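Local coordinates for GGDEF and EAL domain-containing protein (Vibrio cholerae O1 str. 2010EL-1786, PDB 6PWK), which binds the second messenger c-di-GMP and, as a LapD-type receptor, probably relays its level to the control of large adhesins in biofilm formation, at residues A[301-306]-A[327-332]; A[305-310]-A[337-342]; A[331-336]-A[349-354]. All coordinates share one frame; numbering follows the deposited sequence.

Contact 1: A[301-306]-A[327-332]; sequences LHFEIP and AGADFG. With MG (magnesium ion), chain E.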
loop_
_atom_site.group_PDB
_atom_site.type_symbol
_atom_site.label_atom_id
_atom_site.label_comp_id
_atom_site.label_asym_id
_atom_site.label_seq_id
_atom_site.Cartn_x
_atom_site.Cartn_y
_atom_site.Cartn_z
ATOM N N LEU A 301 0.471 -20.160 -23.403
ATOM C CA LEU A 301 1.007 -19.521 -22.206
ATOM C C LEU A 301 0.144 -19.883 -21.007
ATOM O O LEU A 301 -1.051 -19.571 -20.979
ATOM C CB LEU A 301 1.074 -18.001 -22.371
ATOM C CG LEU A 301 2.177 -17.437 -23.268
ATOM C CD1 LEU A 301 2.009 -15.937 -23.433
ATOM C CD2 LEU A 301 3.545 -17.759 -22.699
ATOM N N HIS A 302 0.752 -20.538 -20.022
ATOM C CA HIS A 302 0.128 -20.802 -18.731
ATOM C C HIS A 302 0.837 -19.954 -17.684
ATOM O O HIS A 302 2.061 -20.030 -17.546
ATOM C CB HIS A 302 0.211 -22.285 -18.364
ATOM C CG HIS A 302 -0.634 -23.173 -19.223
ATOM N ND1 HIS A 302 -0.746 -24.529 -19.004
ATOM C CD2 HIS A 302 -1.411 -22.901 -20.298
ATOM C CE1 HIS A 302 -1.554 -25.055 -19.908
ATOM N NE2 HIS A 302 -1.971 -24.087 -20.705
ATOM N N PHE A 303 0.075 -19.145 -16.956
ATOM C CA PHE A 303 0.629 -18.287 -15.917
ATOM C C PHE A 303 0.464 -18.971 -14.565
ATOM O O PHE A 303 -0.662 -19.193 -14.110
ATOM C CB PHE A 303 -0.039 -16.913 -15.927
ATOM C CG PHE A 303 0.356 -16.064 -17.102
ATOM C CD1 PHE A 303 1.539 -15.346 -17.088
ATOM C CD2 PHE A 303 -0.449 -15.995 -18.227
ATOM C CE1 PHE A 303 1.910 -14.570 -18.169
ATOM C CE2 PHE A 303 -0.085 -15.219 -19.313
ATOM C CZ PHE A 303 1.097 -14.506 -19.284
ATOM N N GLU A 304 1.585 -19.306 -13.932
ATOM C CA GLU A 304 1.579 -20.017 -12.659
ATOM C C GLU A 304 1.532 -18.993 -11.532
ATOM O O GLU A 304 2.496 -18.252 -11.313
ATOM C CB GLU A 304 2.800 -20.925 -12.543
ATOM C CG GLU A 304 2.563 -22.159 -11.692
ATOM C CD GLU A 304 3.382 -23.352 -12.148
ATOM O OE1 GLU A 304 4.478 -23.576 -11.594
ATOM O OE2 GLU A 304 2.931 -24.065 -13.071
ATOM N N ILE A 305 0.417 -18.954 -10.819
ATOM C CA ILE A 305 0.160 -17.964 -9.777
ATOM C C ILE A 305 0.244 -18.659 -8.424
ATOM O O ILE A 305 -0.400 -19.698 -8.236
ATOM C CB ILE A 305 -1.215 -17.295 -9.959
ATOM C CG1 ILE A 305 -1.293 -16.616 -11.329
ATOM C CG2 ILE A 305 -1.474 -16.299 -8.848
ATOM C CD1 ILE A 305 -2.659 -16.066 -11.661
ATOM N N PRO A 306 1.014 -18.135 -7.470
ATOM C CA PRO A 306 1.107 -18.789 -6.160
ATOM C C PRO A 306 -0.229 -18.767 -5.436
ATOM O O PRO A 306 -1.041 -17.855 -5.608
ATOM C CB PRO A 306 2.158 -17.951 -5.417
ATOM C CG PRO A 306 2.890 -17.198 -6.487
ATOM C CD PRO A 306 1.871 -16.943 -7.551
ATOM N N ALA A 327 -7.272 -12.419 -23.139
ATOM C CA ALA A 327 -6.335 -12.375 -24.251
ATOM C C ALA A 327 -6.015 -13.753 -24.817
ATOM O O ALA A 327 -5.122 -13.870 -25.663
ATOM C CB ALA A 327 -5.046 -11.676 -23.820
ATOM N N GLY A 328 -6.712 -14.794 -24.373
ATOM C CA GLY A 328 -6.502 -16.122 -24.913
ATOM C C GLY A 328 -5.462 -16.961 -24.209
ATOM O O GLY A 328 -5.008 -17.962 -24.776
ATOM N N ALA A 329 -5.061 -16.589 -23.000
ATOM C CA ALA A 329 -4.146 -17.377 -22.196
ATOM C C ALA A 329 -4.914 -18.003 -21.033
ATOM O O ALA A 329 -6.144 -17.910 -20.952
ATOM C CB ALA A 329 -2.977 -16.510 -21.724
ATOM N N ASP A 330 -4.186 -18.648 -20.124
ATOM C CA ASP A 330 -4.804 -19.283 -18.969
ATOM C C ASP A 330 -3.821 -19.246 -17.804
ATOM O O ASP A 330 -2.694 -18.760 -17.931
ATOM C CB ASP A 330 -5.243 -20.712 -19.298
ATOM C CG ASP A 330 -6.490 -21.125 -18.542
ATOM O OD1 ASP A 330 -6.767 -20.523 -17.483
ATOM O OD2 ASP A 330 -7.191 -22.048 -19.008
ATOM N N PHE A 331 -4.257 -19.774 -16.660
ATOM C CA PHE A 331 -3.476 -19.675 -15.436
ATOM C C PHE A 331 -3.704 -20.906 -14.569
ATOM O O PHE A 331 -4.686 -21.635 -14.732
ATOM C CB PHE A 331 -3.827 -18.403 -14.651
ATOM C CG PHE A 331 -5.253 -18.358 -14.177
ATOM C CD1 PHE A 331 -5.603 -18.850 -12.929
ATOM C CD2 PHE A 331 -6.246 -17.826 -14.983
ATOM C CE1 PHE A 331 -6.915 -18.813 -12.496
ATOM C CE2 PHE A 331 -7.558 -17.784 -14.554
ATOM C CZ PHE A 331 -7.894 -18.279 -13.309
ATOM N N GLY A 332 -2.781 -21.115 -13.628
ATOM C CA GLY A 332 -2.881 -22.192 -12.664
ATOM C C GLY A 332 -2.365 -21.751 -11.308
ATOM O O GLY A 332 -1.912 -20.618 -11.136
HETATM MG MG MG E . 5.875 -22.997 -10.052
#
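Phe-303 pairs with Phe-331 in the parallel strands 301-305 and 330-332, and the backbone does most of the joining. The N-H of Phe-303 goes to Asp-330 O at 3.0 Å. Gly-332 then bonds twice, its N to Phe-303 O and its O to Ile-305 N, both at 2.9 Å. A weak bond from Asp-330 N to Leu-301 O begins the ladder. The short strand axes run at 34° to each other.

Side chains part to the two faces of the sheet. On one, the Phe-303 ring lies with its CE2 edge against Ala-329 CB, which sits in the ring plane at 4.0 Å. On the same face the Ile-305 and Phe-331 side chains cross obliquely, CD1 of Ile-305 again 4.0 Å from CB of Phe-331; with chi1 at 63°, the Phe-331 CG stands between its own N and C, and the ring leads away from strand 301-305. The other face carries His-302, Glu-304 and Asp-330. Glu-304 OE1 binds the magnesium ion at 2.2 Å, alongside Glu-218, Asn-272 and Asp-334, while its OE2 is held by Lys-355 and Tyr-353. Asp-330 turns OD1 back to its neighbour's backbone, accepting Phe-331 N at 2.7 Å, and pairs with Arg-325 as well.

The pair forms a parallel beta-alpha-beta crossover of the EAL barrel, its connection running through helices 307-312 and 314-326. Gly-328, with positive phi, is the C-prime residue of the Schellman motif that ends helix 314-326, which packs on the Phe-303 face through Val-324 and Cys-321. Helices 281-292 and 245-261 also pack against Leu-301 and Phe-303, and strand 269-272 hydrogen-bonds to the backbone of His-302 and Glu-304.

Contact 2: A[305-310]-A[337-342]; sequences IPEGCF and GRNFQS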
loop_
_atom_site.group_PDB
_atom_site.type_symbol
_atom_site.label_atom_id
_atom_site.label_comp_id
_atom_site.label_asym_id
_atom_site.label_seq_id
_atom_site.Cartn_x
_atom_site.Cartn_y
_atom_site.Cartn_z
ATOM N N ILE A 305 0.417 -18.954 -10.819
ATOM C CA ILE A 305 0.160 -17.964 -9.777
ATOM C C ILE A 305 0.244 -18.659 -8.424
ATOM O O ILE A 305 -0.400 -19.698 -8.236
ATOM C CB ILE A 305 -1.215 -17.295 -9.959
ATOM C CG1 ILE A 305 -1.293 -16.616 -11.329
ATOM C CG2 ILE A 305 -1.474 -16.299 -8.848
ATOM C CD1 ILE A 305 -2.659 -16.066 -11.661
ATOM N N PRO A 306 1.014 -18.135 -7.470
ATOM C CA PRO A 306 1.107 -18.789 -6.160
ATOM C C PRO A 306 -0.229 -18.767 -5.436
ATOM O O PRO A 306 -1.041 -17.855 -5.608
ATOM C CB PRO A 306 2.158 -17.951 -5.417
ATOM C CG PRO A 306 2.890 -17.198 -6.487
ATOM C CD PRO A 306 1.871 -16.943 -7.551
ATOM N N GLU A 307 -0.451 -19.798 -4.616
ATOM C CA GLU A 307 -1.694 -19.882 -3.855
ATOM C C GLU A 307 -1.859 -18.692 -2.918
ATOM O O GLU A 307 -2.989 -18.268 -2.648
ATOM C CB GLU A 307 -1.738 -21.195 -3.072
ATOM C CG GLU A 307 -2.936 -21.328 -2.144
ATOM C CD GLU A 307 -3.088 -22.726 -1.585
ATOM O OE1 GLU A 307 -3.860 -23.519 -2.164
ATOM O OE2 GLU A 307 -2.429 -23.033 -0.569
ATOM N N GLY A 308 -0.751 -18.134 -2.425
ATOM C CA GLY A 308 -0.837 -16.973 -1.557
ATOM C C GLY A 308 -1.516 -15.785 -2.209
ATOM O O GLY A 308 -2.131 -14.965 -1.522
ATOM N N CYS A 309 -1.416 -15.669 -3.535
ATOM C CA CYS A 309 -2.110 -14.594 -4.239
ATOM C C CYS A 309 -3.618 -14.725 -4.093
ATOM O O CYS A 309 -4.311 -13.752 -3.781
ATOM C CB CYS A 309 -1.728 -14.592 -5.717
ATOM S SG CYS A 309 -0.155 -13.830 -6.100
ATOM N N PHE A 310 -4.145 -15.929 -4.322
ATOM C CA PHE A 310 -5.592 -16.109 -4.355
ATOM C C PHE A 310 -6.230 -15.870 -2.992
ATOM O O PHE A 310 -7.368 -15.391 -2.919
ATOM C CB PHE A 310 -5.935 -17.510 -4.859
ATOM C CG PHE A 310 -5.581 -17.744 -6.300
ATOM C CD1 PHE A 310 -6.461 -17.396 -7.312
ATOM C CD2 PHE A 310 -4.371 -18.325 -6.645
ATOM C CE1 PHE A 310 -6.140 -17.614 -8.638
ATOM C CE2 PHE A 310 -4.045 -18.547 -7.968
ATOM C CZ PHE A 310 -4.929 -18.191 -8.966
ATOM N N GLY A 337 -2.600 -26.313 -1.951
ATOM C CA GLY A 337 -2.728 -27.137 -0.773
ATOM C C GLY A 337 -1.965 -26.651 0.440
ATOM O O GLY A 337 -2.147 -27.211 1.527
ATOM N N ARG A 338 -1.117 -25.629 0.293
ATOM C CA ARG A 338 -0.350 -25.153 1.439
ATOM C C ARG A 338 -1.244 -24.423 2.432
ATOM O O ARG A 338 -1.031 -24.507 3.647
ATOM C CB ARG A 338 0.791 -24.251 0.972
ATOM C CG ARG A 338 1.767 -23.878 2.076
ATOM C CD ARG A 338 2.927 -23.054 1.544
ATOM N NE ARG A 338 3.843 -23.844 0.729
ATOM C CZ ARG A 338 4.927 -23.349 0.139
ATOM N NH1 ARG A 338 5.229 -22.065 0.274
ATOM N NH2 ARG A 338 5.709 -24.137 -0.587
ATOM N N ASN A 339 -2.253 -23.711 1.937
ATOM C CA ASN A 339 -3.230 -23.050 2.797
ATOM C C ASN A 339 -4.522 -23.865 2.821
ATOM O O ASN A 339 -5.583 -23.437 2.364
ATOM C CB ASN A 339 -3.467 -21.618 2.327
ATOM C CG ASN A 339 -2.212 -20.768 2.391
ATOM O OD1 ASN A 339 -1.766 -20.218 1.383
ATOM N ND2 ASN A 339 -1.633 -20.659 3.581
ATOM N N PHE A 340 -4.402 -25.075 3.367
ATOM C CA PHE A 340 -5.571 -25.924 3.572
ATOM C C PHE A 340 -6.551 -25.255 4.538
ATOM O O PHE A 340 -6.207 -24.326 5.275
ATOM C CB PHE A 340 -5.145 -27.295 4.101
ATOM N N GLN A 341 -7.796 -25.727 4.500
ATOM C CA GLN A 341 -8.963 -25.157 5.179
ATOM C C GLN A 341 -9.284 -23.731 4.730
ATOM O O GLN A 341 -10.238 -23.129 5.238
ATOM C CB GLN A 341 -8.821 -25.174 6.706
ATOM N N SER A 342 -8.492 -23.154 3.819
ATOM C CA SER A 342 -8.779 -21.854 3.229
ATOM C C SER A 342 -8.489 -21.949 1.732
ATOM O O SER A 342 -7.680 -21.214 1.172
ATOM C CB SER A 342 -7.968 -20.740 3.891
#
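Glu-307 OE2 accepts the N-H of Asn-339 in the loop 337-342 at 2.6 Å, almost in line with the C-O bond. Arg-338 N lies 3.0 Å from the same Glu-307 OE2. The other carboxylate oxygen, OE1, takes the N-H of Gly-337 at 3.1 Å on its syn side, with the donor 33° out of the carboxylate plane. Tyr-345 OH is a further partner of OE1. CG of Glu-307 is anti to the backbone N (chi1 175°), and the extended chain carries the carboxylate from near helix 307-312 across to the loop.

Asn-339 slides past Glu-307 in the opposite direction, its amide plane turned 38° from the carboxylate and its CB 3.4 Å from Glu-307 OE2. Asn-339 also opens a type II turn that ends at Ser-342. The guanidinium of Arg-338 leads away from Glu-307 to a salt bridge with Asp-357.

One buried carboxylate thus ties the 305-310 segment to the loop between strand 330-336 and helix 345-349. Backbone N-H groups meet both its oxygens, an environment that would tend to stabilise the negative charge.

Contact 3: A[331-336]-A[349-354]; sequences FGVDNY and FRPKYV. With MG (magnesium ion), chain E; C2E (9,9'-[(2R,3R,3aS,5S,7aR,9R,10R,10aS,12S,14aR)-3,5,10,12-tetrahydroxy-5,12-dioxidooctahydro-2H,7H-difuro[3,2-d:3',2'-j][1,3,7,9,2,8]tetraoxadiphosphacyclododecine-2,9-diyl]bis(2-amino-1,9-dihydro-6H-purin-6-one)), chain C.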
loop_
_atom_site.group_PDB
_atom_site.type_symbol
_atom_site.label_atom_id
_atom_site.label_comp_id
_atom_site.label_asym_id
_atom_site.label_seq_id
_atom_site.Cartn_x
_atom_site.Cartn_y
_atom_site.Cartn_z
ATOM N N PHE A 331 -4.257 -19.774 -16.660
ATOM C CA PHE A 331 -3.476 -19.675 -15.436
ATOM C C PHE A 331 -3.704 -20.906 -14.569
ATOM O O PHE A 331 -4.686 -21.635 -14.732
ATOM C CB PHE A 331 -3.827 -18.403 -14.651
ATOM C CG PHE A 331 -5.253 -18.358 -14.177
ATOM C CD1 PHE A 331 -5.603 -18.850 -12.929
ATOM C CD2 PHE A 331 -6.246 -17.826 -14.983
ATOM C CE1 PHE A 331 -6.915 -18.813 -12.496
ATOM C CE2 PHE A 331 -7.558 -17.784 -14.554
ATOM C CZ PHE A 331 -7.894 -18.279 -13.309
ATOM N N GLY A 332 -2.781 -21.115 -13.628
ATOM C CA GLY A 332 -2.881 -22.192 -12.664
ATOM C C GLY A 332 -2.365 -21.751 -11.308
ATOM O O GLY A 332 -1.912 -20.618 -11.136
ATOM N N VAL A 333 -2.441 -22.672 -10.348
ATOM C CA VAL A 333 -2.032 -22.424 -8.968
ATOM C C VAL A 333 -0.741 -23.185 -8.701
ATOM O O VAL A 333 -0.579 -24.328 -9.144
ATOM C CB VAL A 333 -3.135 -22.833 -7.972
ATOM C CG1 VAL A 333 -2.758 -22.413 -6.557
ATOM C CG2 VAL A 333 -4.464 -22.220 -8.383
ATOM N N ASP A 334 0.180 -22.552 -7.973
ATOM C CA ASP A 334 1.530 -23.081 -7.814
ATOM C C ASP A 334 1.744 -23.806 -6.487
ATOM O O ASP A 334 2.246 -24.934 -6.474
ATOM C CB ASP A 334 2.552 -21.947 -7.965
ATOM C CG ASP A 334 3.919 -22.445 -8.401
ATOM O OD1 ASP A 334 4.092 -23.673 -8.551
ATOM O OD2 ASP A 334 4.822 -21.604 -8.600
ATOM N N ASN A 335 1.397 -23.178 -5.365
ATOM C CA ASN A 335 1.548 -23.790 -4.045
ATOM C C ASN A 335 0.248 -24.414 -3.562
ATOM O O ASN A 335 -0.135 -24.254 -2.397
ATOM C CB ASN A 335 2.057 -22.767 -3.036
ATOM C CG ASN A 335 3.522 -22.441 -3.224
ATOM O OD1 ASN A 335 4.294 -23.266 -3.711
ATOM N ND2 ASN A 335 3.917 -21.233 -2.835
ATOM N N TYR A 336 -0.441 -25.141 -4.439
ATOM C CA TYR A 336 -1.770 -25.649 -4.126
ATOM C C TYR A 336 -1.738 -26.588 -2.928
ATOM O O TYR A 336 -0.955 -27.541 -2.887
ATOM C CB TYR A 336 -2.353 -26.369 -5.339
ATOM C CG TYR A 336 -3.703 -26.979 -5.071
ATOM C CD1 TYR A 336 -4.763 -26.186 -4.665
ATOM C CD2 TYR A 336 -3.919 -28.340 -5.222
ATOM C CE1 TYR A 336 -5.996 -26.731 -4.413
ATOM C CE2 TYR A 336 -5.161 -28.897 -4.973
ATOM C CZ TYR A 336 -6.197 -28.082 -4.570
ATOM O OH TYR A 336 -7.442 -28.613 -4.319
ATOM N N PHE A 349 -12.452 -18.977 -8.887
ATOM C CA PHE A 349 -11.492 -18.669 -9.940
ATOM C C PHE A 349 -11.463 -19.705 -11.058
ATOM O O PHE A 349 -11.202 -19.344 -12.211
ATOM C CB PHE A 349 -10.089 -18.523 -9.345
ATOM C CG PHE A 349 -9.873 -17.227 -8.614
ATOM C CD1 PHE A 349 -10.264 -17.086 -7.292
ATOM C CD2 PHE A 349 -9.277 -16.150 -9.248
ATOM C CE1 PHE A 349 -10.065 -15.895 -6.617
ATOM C CE2 PHE A 349 -9.073 -14.956 -8.579
ATOM C CZ PHE A 349 -9.469 -14.829 -7.262
ATOM N N ARG A 350 -11.721 -20.977 -10.749
ATOM C CA ARG A 350 -11.688 -22.058 -11.729
ATOM C C ARG A 350 -10.369 -22.078 -12.500
ATOM O O ARG A 350 -10.349 -21.824 -13.705
ATOM C CB ARG A 350 -12.851 -21.937 -12.714
ATOM C CG ARG A 350 -14.236 -22.108 -12.113
ATOM C CD ARG A 350 -14.588 -23.570 -11.940
ATOM N NE ARG A 350 -16.033 -23.777 -11.954
ATOM C CZ ARG A 350 -16.820 -23.617 -10.897
ATOM N NH1 ARG A 350 -16.303 -23.248 -9.733
ATOM N NH2 ARG A 350 -18.125 -23.830 -10.999
ATOM N N PRO A 351 -9.248 -22.384 -11.848
ATOM C CA PRO A 351 -7.970 -22.428 -12.567
ATOM C C PRO A 351 -7.932 -23.589 -13.545
ATOM O O PRO A 351 -8.640 -24.588 -13.402
ATOM C CB PRO A 351 -6.938 -22.600 -11.452
ATOM C CG PRO A 351 -7.682 -23.278 -10.357
ATOM C CD PRO A 351 -9.088 -22.744 -10.423
ATOM N N LYS A 352 -7.082 -23.439 -14.564
ATOM C CA LYS A 352 -6.917 -24.508 -15.544
ATOM C C LYS A 352 -6.283 -25.740 -14.910
ATOM O O LYS A 352 -6.629 -26.874 -15.260
ATOM C CB LYS A 352 -6.075 -24.019 -16.724
ATOM C CG LYS A 352 -5.930 -25.033 -17.850
ATOM C CD LYS A 352 -5.117 -24.464 -19.003
ATOM C CE LYS A 352 -5.179 -25.369 -20.222
ATOM N NZ LYS A 352 -4.498 -24.765 -21.401
ATOM N N TYR A 353 -5.361 -25.536 -13.974
ATOM C CA TYR A 353 -4.699 -26.639 -13.297
ATOM C C TYR A 353 -4.361 -26.222 -11.874
ATOM O O TYR A 353 -4.446 -25.048 -11.508
ATOM C CB TYR A 353 -3.434 -27.078 -14.040
ATOM C CG TYR A 353 -2.354 -26.021 -14.094
ATOM C CD1 TYR A 353 -1.385 -25.937 -13.102
ATOM C CD2 TYR A 353 -2.300 -25.110 -15.140
ATOM C CE1 TYR A 353 -0.395 -24.972 -13.147
ATOM C CE2 TYR A 353 -1.313 -24.143 -15.196
ATOM C CZ TYR A 353 -0.364 -24.079 -14.197
ATOM O OH TYR A 353 0.620 -23.119 -14.248
ATOM N N VAL A 354 -3.970 -27.208 -11.074
ATOM C CA VAL A 354 -3.437 -26.979 -9.737
ATOM C C VAL A 354 -2.166 -27.805 -9.599
ATOM O O VAL A 354 -2.191 -29.028 -9.776
ATOM C CB VAL A 354 -4.451 -27.330 -8.632
ATOM C CG1 VAL A 354 -5.541 -26.272 -8.561
ATOM C CG2 VAL A 354 -5.070 -28.701 -8.871
HETATM MG MG MG E . 5.875 -22.997 -10.052
HETATM P P1 C2E C . 8.791 -23.445 -8.011
HETATM O O2P C2E C . 7.525 -22.983 -8.679
HETATM O O1P C2E C . 8.345 -24.448 -6.984
HETATM O "O5'" C2E C . 9.744 -24.295 -9.035
HETATM C "C5'" C2E C . 10.169 -25.557 -8.640
HETATM C "C4'" C2E C . 11.591 -25.380 -8.039
HETATM O "O4'" C2E C . 12.019 -26.504 -7.545
HETATM C "C3'" C2E C . 12.617 -25.052 -9.139
HETATM O "O3'" C2E C . 13.725 -24.614 -8.516
HETATM C "C2'" C2E C . 12.899 -26.457 -9.690
HETATM O "O2'" C2E C . 14.165 -26.454 -10.478
HETATM C "C1'" C2E C . 13.125 -27.079 -8.568
HETATM N N9 C2E C . 12.987 -28.510 -8.469
HETATM C C8 C2E C . 12.303 -28.744 -9.616
HETATM N N7 C2E C . 12.078 -30.082 -9.669
HETATM C C5 C2E C . 12.597 -30.646 -8.585
HETATM C C6 C2E C . 12.669 -32.090 -8.057
HETATM O O6 C2E C . 12.205 -32.998 -8.658
HETATM N N1 C2E C . 13.319 -32.358 -6.810
HETATM C C2 C2E C . 13.907 -31.303 -6.026
HETATM N N2 C2E C . 14.579 -31.519 -4.748
HETATM N N3 C2E C . 13.816 -29.951 -6.552
HETATM C C4 C2E C . 13.148 -29.661 -7.846
HETATM P P11 C2E C . 14.275 -23.170 -9.122
HETATM O O21 C2E C . 14.820 -23.155 -10.525
HETATM O O11 C2E C . 15.429 -22.760 -8.243
HETATM O O5A C2E C . 12.992 -22.177 -8.816
HETATM C C5A C2E C . 12.872 -21.862 -7.456
HETATM C C4A C2E C . 11.781 -20.889 -7.260
HETATM O O4A C2E C . 12.118 -19.743 -7.789
HETATM C C3A C2E C . 10.383 -21.403 -8.047
HETATM O O3A C2E C . 9.562 -22.270 -7.133
HETATM C C2A C2E C . 9.767 -20.384 -8.330
HETATM O O2A C2E C . 8.846 -20.001 -7.202
HETATM C C1A C2E C . 10.912 -19.253 -8.558
HETATM N N91 C2E C . 11.177 -19.116 -9.836
HETATM C C81 C2E C . 11.958 -19.862 -10.633
HETATM N N71 C2E C . 11.894 -19.301 -11.856
HETATM C C51 C2E C . 11.092 -18.242 -11.796
HETATM C C61 C2E C . 10.647 -17.233 -12.849
HETATM O O61 C2E C . 11.051 -17.353 -13.950
HETATM N N11 C2E C . 9.759 -16.164 -12.513
HETATM C C21 C2E C . 9.274 -16.029 -11.168
HETATM N N21 C2E C . 8.370 -14.939 -10.830
HETATM N N31 C2E C . 9.706 -17.005 -10.166
HETATM C C41 C2E C . 10.635 -18.118 -10.526
#
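Gly-332 CA rests over the centre of the Tyr-353 ring, a CH-pi contact 3.6 Å from the centroid and 15° off the normal. With no side chain on Gly-332, the ring lies directly on its CA. A second CH-pi contact has Val-354 CB over one face of Tyr-336, offset toward the rim and 3.9 Å from the centroid.

Two backbone bonds join the segments: Lys-352 N to Phe-331 O at 3.0 Å, and a weak one from Val-333 N to Tyr-353 O. Both segments belong to a beta-alpha-beta unit, strand 330-336, helix 345-349 and strand 353-356, within the barrel of the EAL domain.

Apolar packing centres on Pro-351. Its CB lies 3.9 Å from CE1 of Phe-331, and its CG equally far from Val-333 CG2. A separate, polar neighbour of the Phe-331 ring is the backbone oxygen of Phe-349, which the CZ edge approaches.

Metal binding belongs to Asp-334, where the chain turns a corner. It chelates magnesium through OD1 at 2.4 Å and OD2 at 2.3 Å, and the c-di-GMP phosphate oxygen O2P binds the same ion at 2.1 Å.

Overall arrangement
All three contacts lie in the EAL domain and follow one run of chain, from strand 301-305 through helices 307-312 and 314-326, strand 330-336 and helix 345-349 to strand 353-356. Contacts 1 and 3 share Phe-331 and Gly-332, so strand 330-336 has a parallel neighbour on each side; their centres are about 8 Å apart. Contact 2 shares Ile-305 and Pro-306 with contact 1 and interleaves with contact 3 along the chain; its centre lies about 16 Å from that of contact 1 and 10 Å from that of contact 3. Glu-304 of contact 1 and Asp-334 of contact 3 bring adjacent strands to the magnesium of the EAL domain's c-di-GMP site.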